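Side-chain contacts in 2-dehydropantoate 2-reductase, putative (Enterococcus faecalis, PDB 2EW2), which probably catalyses the NADPH-dependent reduction of 2-dehydropantoate (ketopantoate) to (R)-pantoate, a step in pantothenate biosynthesis: residues His113-Glu118 with Gly289-Val294; Ser187-Ala192 with Ala231-Glu236; Ala284-Gly289 with Leu302-His307. All coordinates share one frame; numbering follows the deposited sequence.

Interaction 1 of 3, residues His113-Glu118 with Gly289-Val294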
ATOM      1  N   HIS B 113      18.459   8.409 -12.136  1.00 22.23           N
ATOM      2  CA  HIS B 113      19.634   7.727 -12.694  1.00 22.66           C
ATOM      3  C   HIS B 113      20.947   8.381 -12.328  1.00 22.79           C
ATOM      4  O   HIS B 113      21.984   7.705 -12.271  1.00 22.41           O
ATOM      5  CB  HIS B 113      19.500   7.585 -14.209  1.00 22.35           C
ATOM      6  CG  HIS B 113      18.204   6.973 -14.623  1.00 22.13           C
ATOM      7  ND1 HIS B 113      17.799   5.735 -14.180  1.00 21.10           N
ATOM      8  CD2 HIS B 113      17.220   7.428 -15.435  1.00 21.68           C
ATOM      9  CE1 HIS B 113      16.621   5.449 -14.706  1.00 23.19           C
ATOM     10  NE2 HIS B 113      16.248   6.461 -15.471  1.00 22.28           N
ATOM     11  N   GLU B 114      20.900   9.684 -12.050  1.00 23.51           N
ATOM     12  CA  GLU B 114      22.061  10.410 -11.522  1.00 24.42           C
ATOM     13  C   GLU B 114      22.654   9.750 -10.271  1.00 24.60           C
ATOM     14  O   GLU B 114      23.849   9.863 -10.018  1.00 24.36           O
ATOM     15  CB  GLU B 114      21.715  11.892 -11.240  1.00 25.35           C
ATOM     16  CG  GLU B 114      20.581  12.138 -10.214  1.00 27.25           C
ATOM     17  CD  GLU B 114      19.168  12.026 -10.800  1.00 31.49           C
ATOM     18  OE1 GLU B 114      19.020  11.715 -12.007  1.00 33.85           O
ATOM     19  OE2 GLU B 114      18.183  12.243 -10.049  1.00 32.97           O
ATOM     20  N   ASP B 115      21.827   9.045  -9.498  1.00 24.51           N
ATOM     21  CA  ASP B 115      22.305   8.422  -8.269  1.00 24.48           C
ATOM     22  C   ASP B 115      23.189   7.216  -8.566  1.00 23.83           C
ATOM     23  O   ASP B 115      24.098   6.919  -7.820  1.00 24.23           O
ATOM     24  CB  ASP B 115      21.138   8.036  -7.360  1.00 25.11           C
ATOM     25  CG  ASP B 115      20.293   9.249  -6.944  1.00 27.18           C
ATOM     26  OD1 ASP B 115      20.835  10.383  -6.914  1.00 31.40           O
ATOM     27  OD2 ASP B 115      19.088   9.076  -6.652  1.00 28.34           O
ATOM     28  N   VAL B 116      22.929   6.527  -9.670  1.00 23.30           N
ATOM     29  CA  VAL B 116      23.828   5.461 -10.112  1.00 22.97           C
ATOM     30  C   VAL B 116      25.074   6.085 -10.750  1.00 22.71           C
ATOM     31  O   VAL B 116      26.208   5.699 -10.438  1.00 22.05           O
ATOM     32  CB  VAL B 116      23.129   4.502 -11.124  1.00 23.20           C
ATOM     33  CG1 VAL B 116      24.152   3.720 -11.931  1.00 23.72           C
ATOM     34  CG2 VAL B 116      22.186   3.538 -10.406  1.00 23.02           C
ATOM     35  N   LEU B 117      24.851   7.050 -11.645  1.00 22.90           N
ATOM     36  CA  LEU B 117      25.921   7.655 -12.439  1.00 23.60           C
ATOM     37  C   LEU B 117      26.975   8.306 -11.551  1.00 24.51           C
ATOM     38  O   LEU B 117      28.171   8.187 -11.830  1.00 24.31           O
ATOM     39  CB  LEU B 117      25.359   8.652 -13.485  1.00 22.73           C
ATOM     40  CG  LEU B 117      24.471   8.050 -14.589  1.00 22.27           C
ATOM     41  CD1 LEU B 117      23.808   9.116 -15.468  1.00 20.04           C
ATOM     42  CD2 LEU B 117      25.266   7.060 -15.446  1.00 21.78           C
ATOM     43  N   GLU B 118      26.540   8.952 -10.470  1.00 25.82           N
ATOM     44  CA  GLU B 118      27.465   9.685  -9.597  1.00 28.46           C
ATOM     45  C   GLU B 118      28.475   8.785  -8.860  1.00 28.03           C
ATOM     46  O   GLU B 118      29.465   9.270  -8.321  1.00 27.77           O
ATOM     47  CB  GLU B 118      26.728  10.640  -8.641  1.00 28.55           C
ATOM     48  CG  GLU B 118      26.157   9.989  -7.390  1.00 31.13           C
ATOM     49  CD  GLU B 118      25.337  10.960  -6.531  1.00 33.17           C
ATOM     50  OE1 GLU B 118      25.603  12.194  -6.593  1.00 36.41           O
ATOM     51  OE2 GLU B 118      24.422  10.485  -5.790  1.00 37.41           O
ATOM     52  N   GLY B 289      14.255   9.583  -0.733  1.00 20.76           N
ATOM     53  CA  GLY B 289      13.693   9.936   0.563  1.00 21.05           C
ATOM     54  C   GLY B 289      14.486   9.384   1.744  1.00 21.99           C
ATOM     55  O   GLY B 289      14.662  10.059   2.748  1.00 22.38           O
ATOM     56  N   GLN B 290      14.954   8.151   1.629  1.00 22.63           N
ATOM     57  CA  GLN B 290      15.736   7.534   2.685  1.00 24.15           C
ATOM     58  C   GLN B 290      17.032   8.307   2.894  1.00 24.49           C
ATOM     59  O   GLN B 290      17.464   8.508   4.019  1.00 24.58           O
ATOM     60  CB  GLN B 290      16.049   6.072   2.341  1.00 24.23           C
ATOM     61  CG  GLN B 290      14.826   5.140   2.440  1.00 28.20           C
ATOM     62  CD  GLN B 290      14.196   5.182   3.825  1.00 32.32           C
ATOM     63  OE1 GLN B 290      14.805   4.744   4.799  1.00 36.57           O
ATOM     64  NE2 GLN B 290      12.984   5.715   3.919  1.00 33.34           N
ATOM     65  N   LYS B 291      17.654   8.748   1.811  1.00 24.99           N
ATOM     66  CA  LYS B 291      18.926   9.441   1.970  1.00 25.69           C
ATOM     67  C   LYS B 291      18.749  10.899   2.380  1.00 24.73           C
ATOM     68  O   LYS B 291      19.640  11.482   2.996  1.00 25.30           O
ATOM     69  CB  LYS B 291      19.842   9.230   0.765  1.00 26.83           C
ATOM     70  CG  LYS B 291      19.468   9.917  -0.491  1.00 30.80           C
ATOM     71  CD  LYS B 291      20.724  10.071  -1.387  1.00 35.29           C
ATOM     72  CE  LYS B 291      20.339  10.627  -2.767  1.00 38.67           C
ATOM     73  NZ  LYS B 291      21.488  10.777  -3.705  1.00 41.11           N
ATOM     74  N   TYR B 292      17.570  11.463   2.116  1.00 23.34           N
ATOM     75  CA  TYR B 292      17.284  12.848   2.487  1.00 22.02           C
ATOM     76  C   TYR B 292      16.513  12.985   3.794  1.00 21.96           C
ATOM     77  O   TYR B 292      16.180  14.095   4.205  1.00 21.53           O
ATOM     78  CB  TYR B 292      16.521  13.573   1.378  1.00 21.56           C
ATOM     79  CG  TYR B 292      17.213  13.618   0.041  1.00 21.93           C
ATOM     80  CD1 TYR B 292      16.474  13.792  -1.122  1.00 21.58           C
ATOM     81  CD2 TYR B 292      18.606  13.490  -0.066  1.00 22.18           C
ATOM     82  CE1 TYR B 292      17.076  13.839  -2.358  1.00 21.91           C
ATOM     83  CE2 TYR B 292      19.231  13.540  -1.312  1.00 23.87           C
ATOM     84  CZ  TYR B 292      18.455  13.723  -2.454  1.00 22.97           C
ATOM     85  OH  TYR B 292      19.036  13.765  -3.708  1.00 22.90           O
ATOM     86  N   ASN B 293      16.199  11.863   4.432  1.00 22.31           N
ATOM     87  CA  ASN B 293      15.389  11.892   5.659  1.00 22.48           C
ATOM     88  C   ASN B 293      13.976  12.425   5.412  1.00 21.36           C
ATOM     89  O   ASN B 293      13.445  13.209   6.211  1.00 20.85           O
ATOM     90  CB  ASN B 293      16.081  12.761   6.724  1.00 22.81           C
ATOM     91  CG  ASN B 293      16.139  12.085   8.053  1.00 25.63           C
ATOM     92  OD1 ASN B 293      16.479  10.906   8.123  1.00 30.61           O
ATOM     93  ND2 ASN B 293      15.797  12.806   9.117  1.00 25.15           N
ATOM     94  N   VAL B 294      13.397  12.023   4.281  1.00 20.91           N
ATOM     95  CA  VAL B 294      12.030  12.391   3.914  1.00 19.86           C
ATOM     96  C   VAL B 294      11.200  11.122   3.870  1.00 19.48           C
ATOM     97  O   VAL B 294      11.556  10.166   3.179  1.00 19.41           O
ATOM     98  CB  VAL B 294      11.981  13.061   2.508  1.00 20.18           C
ATOM     99  CG1 VAL B 294      10.532  13.313   2.067  1.00 19.78           C
ATOM    100  CG2 VAL B 294      12.780  14.362   2.507  1.00 18.39           C
TER
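Lys291 carries the 289-294 side of this contact, its ammonium group set before two carboxylates, those of Asp115 and Glu118 of 113-118. Its CG lies between the backbone N and the carbonyl carbon (chi1 72°), and from there the chain runs extended to NZ. The salt bridge to Asp115 is the shorter one, with NZ 3.3 Å from OD1, but as a hydrogen bond it is weak. The two side chains meet at a slant, and OD1 is also 4.2 Å from Lys291 CE. Glu118, three residues on from Asp115, is likewise extended beyond CG and approaches from the opposite direction; its OE2 stands 3.6 Å from Lys291 NZ, a long ion pair. Asp115 leans more on Lys288, which binds its other oxygen, OD2, as well as Glu114 OE2.

Tyr292, the next residue, turns to Lys235 of helix 218-235. Asn293, with a positive phi (64°), is the first residue to leave helical backbone angles, and Val294 N bonds back to Gly289 O at 2.8 Å. Val294 itself packs on Ala231 and Val232.

The result is a small salt-bridge network at the protein surface. It links the Rossmann-type nucleotide-binding domain to the helical C-terminal domain, the two-domain architecture of ketopantoate reductases.

Interaction 2 of 3, residues Ser187-Ala192 with Ala231-Glu236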
ATOM      1  N   SER B 187      10.414  18.454 -15.932  1.00 21.44           N
ATOM      2  CA  SER B 187       9.523  17.626 -16.735  1.00 21.56           C
ATOM      3  C   SER B 187       9.673  16.143 -16.406  1.00 21.11           C
ATOM      4  O   SER B 187       8.683  15.403 -16.377  1.00 20.93           O
ATOM      5  CB  SER B 187       9.730  17.876 -18.232  1.00 21.91           C
ATOM      6  OG  SER B 187      10.863  17.167 -18.671  1.00 25.72           O
ATOM      7  N   ILE B 188      10.907  15.714 -16.151  1.00 20.17           N
ATOM      8  CA  ILE B 188      11.169  14.343 -15.729  1.00 20.08           C
ATOM      9  C   ILE B 188      10.501  13.995 -14.380  1.00 19.94           C
ATOM     10  O   ILE B 188       9.915  12.905 -14.220  1.00 20.35           O
ATOM     11  CB  ILE B 188      12.692  14.069 -15.708  1.00 19.94           C
ATOM     12  CG1 ILE B 188      13.225  14.017 -17.146  1.00 19.88           C
ATOM     13  CG2 ILE B 188      13.048  12.805 -14.874  1.00 18.79           C
ATOM     14  CD1 ILE B 188      14.728  14.157 -17.238  1.00 19.06           C
ATOM     15  N   TRP B 189      10.599  14.910 -13.426  1.00 20.08           N
ATOM     16  CA  TRP B 189       9.952  14.748 -12.121  1.00 20.28           C
ATOM     17  C   TRP B 189       8.433  14.746 -12.253  1.00 20.62           C
ATOM     18  O   TRP B 189       7.755  13.924 -11.634  1.00 20.73           O
ATOM     19  CB  TRP B 189      10.366  15.867 -11.172  1.00 19.52           C
ATOM     20  CG  TRP B 189      11.553  15.542 -10.328  1.00 19.52           C
ATOM     21  CD1 TRP B 189      12.844  16.011 -10.485  1.00 19.99           C
ATOM     22  CD2 TRP B 189      11.574  14.672  -9.195  1.00 19.94           C
ATOM     23  NE1 TRP B 189      13.657  15.483  -9.505  1.00 19.46           N
ATOM     24  CE2 TRP B 189      12.903  14.665  -8.695  1.00 18.87           C
ATOM     25  CE3 TRP B 189      10.593  13.896  -8.543  1.00 19.19           C
ATOM     26  CZ2 TRP B 189      13.280  13.911  -7.568  1.00 18.94           C
ATOM     27  CZ3 TRP B 189      10.974  13.138  -7.417  1.00 19.75           C
ATOM     28  CH2 TRP B 189      12.310  13.155  -6.948  1.00 18.73           C
ATOM     29  N   ARG B 190       7.906  15.687 -13.036  1.00 21.07           N
ATOM     30  CA  ARG B 190       6.466  15.766 -13.281  1.00 21.56           C
ATOM     31  C   ARG B 190       5.922  14.500 -13.942  1.00 21.61           C
ATOM     32  O   ARG B 190       4.842  14.011 -13.576  1.00 21.22           O
ATOM     33  CB  ARG B 190       6.105  17.007 -14.096  1.00 21.68           C
ATOM     34  CG  ARG B 190       4.609  17.095 -14.405  1.00 23.20           C
ATOM     35  CD  ARG B 190       4.290  18.396 -15.097  1.00 26.32           C
ATOM     36  NE  ARG B 190       2.935  18.459 -15.637  1.00 28.69           N
ATOM     37  CZ  ARG B 190       2.520  17.801 -16.723  1.00 31.89           C
ATOM     38  NH1 ARG B 190       3.327  16.966 -17.375  1.00 33.12           N
ATOM     39  NH2 ARG B 190       1.281  17.963 -17.153  1.00 33.50           N
ATOM     40  N   LYS B 191       6.673  13.971 -14.910  1.00 21.69           N
ATOM     41  CA  LYS B 191       6.283  12.753 -15.608  1.00 22.47           C
ATOM     42  C   LYS B 191       6.308  11.536 -14.670  1.00 21.83           C
ATOM     43  O   LYS B 191       5.405  10.693 -14.704  1.00 20.66           O
ATOM     44  CB  LYS B 191       7.207  12.530 -16.806  1.00 23.31           C
ATOM     45  CG  LYS B 191       6.954  11.275 -17.622  1.00 26.00           C
ATOM     46  CD  LYS B 191       7.737  11.393 -18.936  1.00 31.56           C
ATOM     47  CE  LYS B 191       7.761  10.105 -19.716  1.00 34.04           C
ATOM     48  NZ  LYS B 191       8.858   9.218 -19.215  1.00 40.00           N
ATOM     49  N   ALA B 192       7.347  11.456 -13.842  1.00 21.74           N
ATOM     50  CA  ALA B 192       7.498  10.346 -12.899  1.00 22.77           C
ATOM     51  C   ALA B 192       6.372  10.394 -11.866  1.00 23.06           C
ATOM     52  O   ALA B 192       5.862   9.368 -11.467  1.00 23.43           O
ATOM     53  CB  ALA B 192       8.867  10.389 -12.215  1.00 22.14           C
ATOM     54  N   ALA B 231       7.850  16.420  -2.031  1.00 17.69           N
ATOM     55  CA  ALA B 231       8.702  16.566  -0.850  1.00 18.00           C
ATOM     56  C   ALA B 231      10.172  16.239  -1.131  1.00 18.36           C
ATOM     57  O   ALA B 231      11.063  16.971  -0.680  1.00 18.52           O
ATOM     58  CB  ALA B 231       8.176  15.728   0.324  1.00 18.22           C
ATOM     59  N   VAL B 232      10.408  15.161  -1.882  1.00 17.28           N
ATOM     60  CA  VAL B 232      11.744  14.726  -2.261  1.00 17.88           C
ATOM     61  C   VAL B 232      12.348  15.614  -3.383  1.00 18.57           C
ATOM     62  O   VAL B 232      13.531  16.017  -3.308  1.00 19.02           O
ATOM     63  CB  VAL B 232      11.728  13.233  -2.690  1.00 18.06           C
ATOM     64  CG1 VAL B 232      13.054  12.806  -3.229  1.00 16.52           C
ATOM     65  CG2 VAL B 232      11.276  12.331  -1.530  1.00 18.40           C
ATOM     66  N   ALA B 233      11.550  15.939  -4.409  1.00 17.76           N
ATOM     67  CA  ALA B 233      12.017  16.829  -5.476  1.00 18.20           C
ATOM     68  C   ALA B 233      12.510  18.157  -4.896  1.00 19.13           C
ATOM     69  O   ALA B 233      13.536  18.692  -5.319  1.00 18.79           O
ATOM     70  CB  ALA B 233      10.927  17.082  -6.510  1.00 16.87           C
ATOM     71  N   GLU B 234      11.753  18.678  -3.936  1.00 19.85           N
ATOM     72  CA  GLU B 234      12.102  19.911  -3.248  1.00 21.57           C
ATOM     73  C   GLU B 234      13.543  19.904  -2.703  1.00 21.55           C
ATOM     74  O   GLU B 234      14.232  20.922  -2.773  1.00 21.85           O
ATOM     75  CB  GLU B 234      11.087  20.178  -2.133  1.00 21.62           C
ATOM     76  CG  GLU B 234      11.093  21.608  -1.622  1.00 27.16           C
ATOM     77  CD  GLU B 234      12.112  21.826  -0.501  1.00 33.98           C
ATOM     78  OE1 GLU B 234      12.389  23.012  -0.172  1.00 38.23           O
ATOM     79  OE2 GLU B 234      12.629  20.819   0.051  1.00 35.56           O
ATOM     80  N   LYS B 235      13.983  18.761  -2.178  1.00 21.41           N
ATOM     81  CA  LYS B 235      15.348  18.612  -1.670  1.00 21.97           C
ATOM     82  C   LYS B 235      16.406  18.762  -2.756  1.00 21.96           C
ATOM     83  O   LYS B 235      17.557  19.057  -2.459  1.00 22.48           O
ATOM     84  CB  LYS B 235      15.539  17.255  -0.987  1.00 21.32           C
ATOM     85  CG  LYS B 235      14.591  17.000   0.176  1.00 23.61           C
ATOM     86  CD  LYS B 235      14.623  18.131   1.185  1.00 24.96           C
ATOM     87  CE  LYS B 235      13.808  17.766   2.403  1.00 26.67           C
ATOM     88  NZ  LYS B 235      13.633  18.925   3.279  1.00 28.20           N
ATOM     89  N   GLU B 236      16.008  18.515  -3.998  1.00 21.39           N
ATOM     90  CA  GLU B 236      16.878  18.642  -5.163  1.00 21.60           C
ATOM     91  C   GLU B 236      16.546  19.928  -5.923  1.00 21.00           C
ATOM     92  O   GLU B 236      16.930  20.090  -7.079  1.00 20.76           O
ATOM     93  CB  GLU B 236      16.692  17.415  -6.059  1.00 21.05           C
ATOM     94  CG  GLU B 236      17.055  16.104  -5.335  1.00 22.21           C
ATOM     95  CD  GLU B 236      17.112  14.892  -6.254  1.00 22.62           C
ATOM     96  OE1 GLU B 236      16.634  14.993  -7.398  1.00 23.24           O
ATOM     97  OE2 GLU B 236      17.648  13.835  -5.823  1.00 24.91           O
TER
HETATM   98  O   HOH W   1      16.275  16.620  -9.409  1.00 28.32           O
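Ala233 sets its methyl group over one face of the Trp189 indole, making a CH-pi contact: CB is 3.7 Å from the centroid of the six-membered ring and only 12° off the ring normal. This close approach goes with a short spacing of the two helices, Trp189 CA and Ala233 CA being 7.3 Å apart. A second apolar touch comes from Val232, whose CG1, anti to the backbone N (chi1 174°), reaches Trp189 CH2 at 3.8 Å. It arrives obliquely at the far corner of the benzo ring, the two side chains crossing at about a right angle.

The contact is buried and joins helix 184-195 to the C-terminal end of helix 218-235, within the all-helical C-terminal domain whose family is grouped with that of 6-phosphogluconate dehydrogenase. Trp189 also touches Lys288 of helix 282-292 and Leu111.

The polar part lies at the indole edge. Glu236 OE1 sits in the plane of the ring, 3.5 Å from Trp189 CZ2, with its carboxylate turned 81° from that plane. A water joins the two side chains: it accepts a hydrogen bond from Trp189 NE1 (2.9 Å) and donates to Glu236 OE1 at 2.6 Å, its oxygen likewise in the ring plane. The other carboxylate oxygen, OE2, is taken by the Tyr292 hydroxyl and by a salt bridge from Lys288, so both ends of the Glu236 carboxylate are engaged and its rotation is probably restricted.

Interaction 3 of 3, residues Ala284-Gly289 with Leu302-His307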
ATOM      1  N   ALA B 284      12.442   4.913  -6.776  1.00 19.74           N
ATOM      2  CA  ALA B 284      13.446   5.965  -6.862  1.00 19.34           C
ATOM      3  C   ALA B 284      13.164   7.098  -5.865  1.00 19.00           C
ATOM      4  O   ALA B 284      14.077   7.571  -5.185  1.00 19.29           O
ATOM      5  CB  ALA B 284      13.499   6.484  -8.280  1.00 19.86           C
ATOM      6  N   VAL B 285      11.898   7.493  -5.739  1.00 18.36           N
ATOM      7  CA  VAL B 285      11.474   8.463  -4.713  1.00 18.31           C
ATOM      8  C   VAL B 285      11.790   7.923  -3.315  1.00 18.30           C
ATOM      9  O   VAL B 285      12.271   8.644  -2.438  1.00 17.62           O
ATOM     10  CB  VAL B 285       9.941   8.752  -4.816  1.00 18.75           C
ATOM     11  CG1 VAL B 285       9.498   9.732  -3.760  1.00 18.13           C
ATOM     12  CG2 VAL B 285       9.581   9.267  -6.192  1.00 18.35           C
ATOM     13  N   TRP B 286      11.491   6.649  -3.117  1.00 18.35           N
ATOM     14  CA  TRP B 286      11.725   5.974  -1.844  1.00 19.42           C
ATOM     15  C   TRP B 286      13.237   5.950  -1.520  1.00 19.60           C
ATOM     16  O   TRP B 286      13.648   6.344  -0.416  1.00 19.72           O
ATOM     17  CB  TRP B 286      11.104   4.563  -1.897  1.00 18.88           C
ATOM     18  CG  TRP B 286      11.247   3.711  -0.656  1.00 19.56           C
ATOM     19  CD1 TRP B 286      11.516   4.132   0.624  1.00 20.38           C
ATOM     20  CD2 TRP B 286      11.084   2.282  -0.583  1.00 18.98           C
ATOM     21  NE1 TRP B 286      11.549   3.042   1.480  1.00 19.60           N
ATOM     22  CE2 TRP B 286      11.293   1.901   0.761  1.00 19.47           C
ATOM     23  CE3 TRP B 286      10.794   1.285  -1.531  1.00 19.37           C
ATOM     24  CZ2 TRP B 286      11.220   0.564   1.180  1.00 19.48           C
ATOM     25  CZ3 TRP B 286      10.717  -0.040  -1.114  1.00 17.83           C
ATOM     26  CH2 TRP B 286      10.939  -0.390   0.228  1.00 19.43           C
ATOM     27  N   ARG B 287      14.059   5.525  -2.476  1.00 19.84           N
ATOM     28  CA  ARG B 287      15.532   5.552  -2.284  1.00 21.70           C
ATOM     29  C   ARG B 287      16.033   6.962  -1.918  1.00 20.61           C
ATOM     30  O   ARG B 287      16.763   7.142  -0.936  1.00 20.64           O
ATOM     31  CB  ARG B 287      16.258   5.010  -3.525  1.00 21.46           C
ATOM     32  CG  ARG B 287      17.768   4.845  -3.351  1.00 24.82           C
ATOM     33  CD  ARG B 287      18.481   4.530  -4.674  1.00 25.35           C
ATOM     34  NE  ARG B 287      18.340   5.622  -5.647  1.00 31.36           N
ATOM     35  CZ  ARG B 287      17.626   5.546  -6.768  1.00 32.58           C
ATOM     36  NH1 ARG B 287      17.555   6.598  -7.581  1.00 33.19           N
ATOM     37  NH2 ARG B 287      16.986   4.421  -7.082  1.00 32.91           N
ATOM     38  N   LYS B 288      15.616   7.967  -2.678  1.00 20.52           N
ATOM     39  CA  LYS B 288      16.030   9.353  -2.391  1.00 20.27           C
ATOM     40  C   LYS B 288      15.534   9.838  -1.039  1.00 20.69           C
ATOM     41  O   LYS B 288      16.290  10.447  -0.289  1.00 19.75           O
ATOM     42  CB  LYS B 288      15.535  10.307  -3.475  1.00 19.98           C
ATOM     43  CG  LYS B 288      16.233  10.148  -4.827  1.00 19.60           C
ATOM     44  CD  LYS B 288      15.562  11.059  -5.879  1.00 20.08           C
ATOM     45  CE  LYS B 288      16.329  11.001  -7.221  1.00 20.97           C
ATOM     46  NZ  LYS B 288      17.694  11.664  -7.165  1.00 19.31           N
ATOM     47  N   GLY B 289      14.255   9.583  -0.733  1.00 20.76           N
ATOM     48  CA  GLY B 289      13.693   9.936   0.563  1.00 21.05           C
ATOM     49  C   GLY B 289      14.486   9.384   1.744  1.00 21.99           C
ATOM     50  O   GLY B 289      14.662  10.059   2.748  1.00 22.38           O
ATOM     51  N   LEU B 302       3.634   0.916  -2.040  1.00 17.84           N
ATOM     52  CA  LEU B 302       3.207   0.620  -3.404  1.00 17.65           C
ATOM     53  C   LEU B 302       4.284  -0.172  -4.122  1.00 17.89           C
ATOM     54  O   LEU B 302       3.987  -1.157  -4.822  1.00 18.13           O
ATOM     55  CB  LEU B 302       2.876   1.907  -4.154  1.00 17.22           C
ATOM     56  CG  LEU B 302       2.216   1.749  -5.534  1.00 17.58           C
ATOM     57  CD1 LEU B 302       0.898   0.943  -5.420  1.00 15.65           C
ATOM     58  CD2 LEU B 302       1.996   3.138  -6.133  1.00 17.38           C
ATOM     59  N   THR B 303       5.538   0.246  -3.939  1.00 18.13           N
ATOM     60  CA  THR B 303       6.680  -0.489  -4.527  1.00 18.31           C
ATOM     61  C   THR B 303       6.697  -1.959  -4.075  1.00 19.39           C
ATOM     62  O   THR B 303       6.797  -2.870  -4.906  1.00 19.68           O
ATOM     63  CB  THR B 303       8.023   0.211  -4.217  1.00 18.15           C
ATOM     64  OG1 THR B 303       7.983   1.568  -4.714  1.00 17.25           O
ATOM     65  CG2 THR B 303       9.186  -0.535  -4.883  1.00 18.37           C
ATOM     66  N   GLN B 304       6.578  -2.182  -2.764  1.00 20.04           N
ATOM     67  CA  GLN B 304       6.568  -3.528  -2.197  1.00 21.43           C
ATOM     68  C   GLN B 304       5.375  -4.364  -2.682  1.00 20.59           C
ATOM     69  O   GLN B 304       5.525  -5.542  -2.980  1.00 21.12           O
ATOM     70  CB  GLN B 304       6.600  -3.460  -0.663  1.00 21.23           C
ATOM     71  CG  GLN B 304       7.936  -2.960  -0.068  1.00 23.66           C
ATOM     72  CD  GLN B 304       7.805  -2.625   1.424  1.00 24.57           C
ATOM     73  OE1 GLN B 304       7.454  -3.482   2.234  1.00 28.24           O
ATOM     74  NE2 GLN B 304       8.055  -1.371   1.778  1.00 26.17           N
ATOM     75  N   LEU B 305       4.202  -3.749  -2.788  1.00 20.55           N
ATOM     76  CA  LEU B 305       3.002  -4.459  -3.261  1.00 20.53           C
ATOM     77  C   LEU B 305       3.171  -4.901  -4.713  1.00 21.03           C
ATOM     78  O   LEU B 305       2.864  -6.045  -5.060  1.00 20.54           O
ATOM     79  CB  LEU B 305       1.742  -3.583  -3.127  1.00 20.08           C
ATOM     80  CG  LEU B 305       1.283  -3.258  -1.683  1.00 18.59           C
ATOM     81  CD1 LEU B 305       0.077  -2.331  -1.706  1.00 16.67           C
ATOM     82  CD2 LEU B 305       0.969  -4.531  -0.932  1.00 18.62           C
ATOM     83  N   VAL B 306       3.671  -3.988  -5.547  1.00 21.78           N
ATOM     84  CA  VAL B 306       3.942  -4.296  -6.967  1.00 22.22           C
ATOM     85  C   VAL B 306       4.957  -5.438  -7.103  1.00 23.14           C
ATOM     86  O   VAL B 306       4.711  -6.404  -7.828  1.00 23.16           O
ATOM     87  CB  VAL B 306       4.325  -3.026  -7.775  1.00 22.08           C
ATOM     88  CG1 VAL B 306       4.914  -3.385  -9.164  1.00 21.90           C
ATOM     89  CG2 VAL B 306       3.091  -2.144  -7.936  1.00 21.95           C
ATOM     90  N   HIS B 307       6.077  -5.345  -6.383  1.00 23.96           N
ATOM     91  CA  HIS B 307       7.037  -6.442  -6.311  1.00 24.71           C
ATOM     92  C   HIS B 307       6.418  -7.731  -5.784  1.00 25.25           C
ATOM     93  O   HIS B 307       6.751  -8.817  -6.271  1.00 25.56           O
ATOM     94  CB  HIS B 307       8.250  -6.057  -5.458  1.00 25.05           C
ATOM     95  CG  HIS B 307       9.168  -5.088  -6.127  1.00 27.12           C
ATOM     96  ND1 HIS B 307       9.491  -5.170  -7.467  1.00 29.22           N
ATOM     97  CD2 HIS B 307       9.858  -4.029  -5.637  1.00 27.98           C
ATOM     98  CE1 HIS B 307      10.324  -4.193  -7.775  1.00 28.46           C
ATOM     99  NE2 HIS B 307      10.567  -3.492  -6.683  1.00 27.58           N
TER
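Trp286 sends its benzo ring across to Thr303 and Gln304 and alone carries the first helix's side of this contact. Its CG stands anti to the backbone N (chi1 -180°), which directs the indole out from helix 282-292 to helix 297-313. Thr303 meets the CE3-CZ3 side of the ring: its CB is 4.0 Å from Trp286 CE3 and its CG2 4.1 Å from Trp286 CZ3. The threonine hydroxyl is turned elsewhere and bonds to Cys299 O one turn back in its own helix, leaving the carbon atoms to touch the indole. At the neighbouring corner the Gln304 amide comes in. Its NE2 is 3.4 Å from Trp286 CH2, and the CG of the same glutamine lies 4.0 Å from that ring carbon. Amide and indole planes are inclined by only 20°, and NE2 comes to the ring obliquely.

These two helices follow each other in the chain, joined by a short connection, and pack against one another in the C-terminal helical domain. The second one also meets the second subunit of the dimer. There Gln304 OE1 is hydrogen-bonded to Ser220 OG of that subunit, while NE2 makes a weak bond to Ala300 O, so the amide touching the tryptophan has both its polar atoms engaged. The side chain of Gln304 is about 11 Å from that of Glu311, which binds magnesium in a crystal structure of this protein, although none is bound to this chain here.

Further along the first helix, Arg287 directs NH1 to Asp115 OD2 in a salt bridge. At Gly289 the backbone N holds Val285 O at 2.8 Å, and the Val232 side chain of helix 218-235 packs against the glycine CA.

Overall arrangement
From the N terminus, residues 113-118 in the nucleotide-binding domain come first; interaction 1 closes the longest loop when 289-294 returns to them. Nested inside it is interaction 2, which joins helix 184-195 to the end of helix 218-235. Interaction 3 follows interaction 2 in series and crosses interaction 1, since 284-289 precedes 289-294 while 302-307 lies beyond it; Gly289 is common to both. Helix 282-292 therefore serves as the hub: it faces the first domain in interaction 1, packs on Val232 of interaction 2, and in interaction 3 packs on helix 297-313, which also meets the second subunit. Lys288, in 284-289, makes salt bridges to residues of interactions 1 and 2.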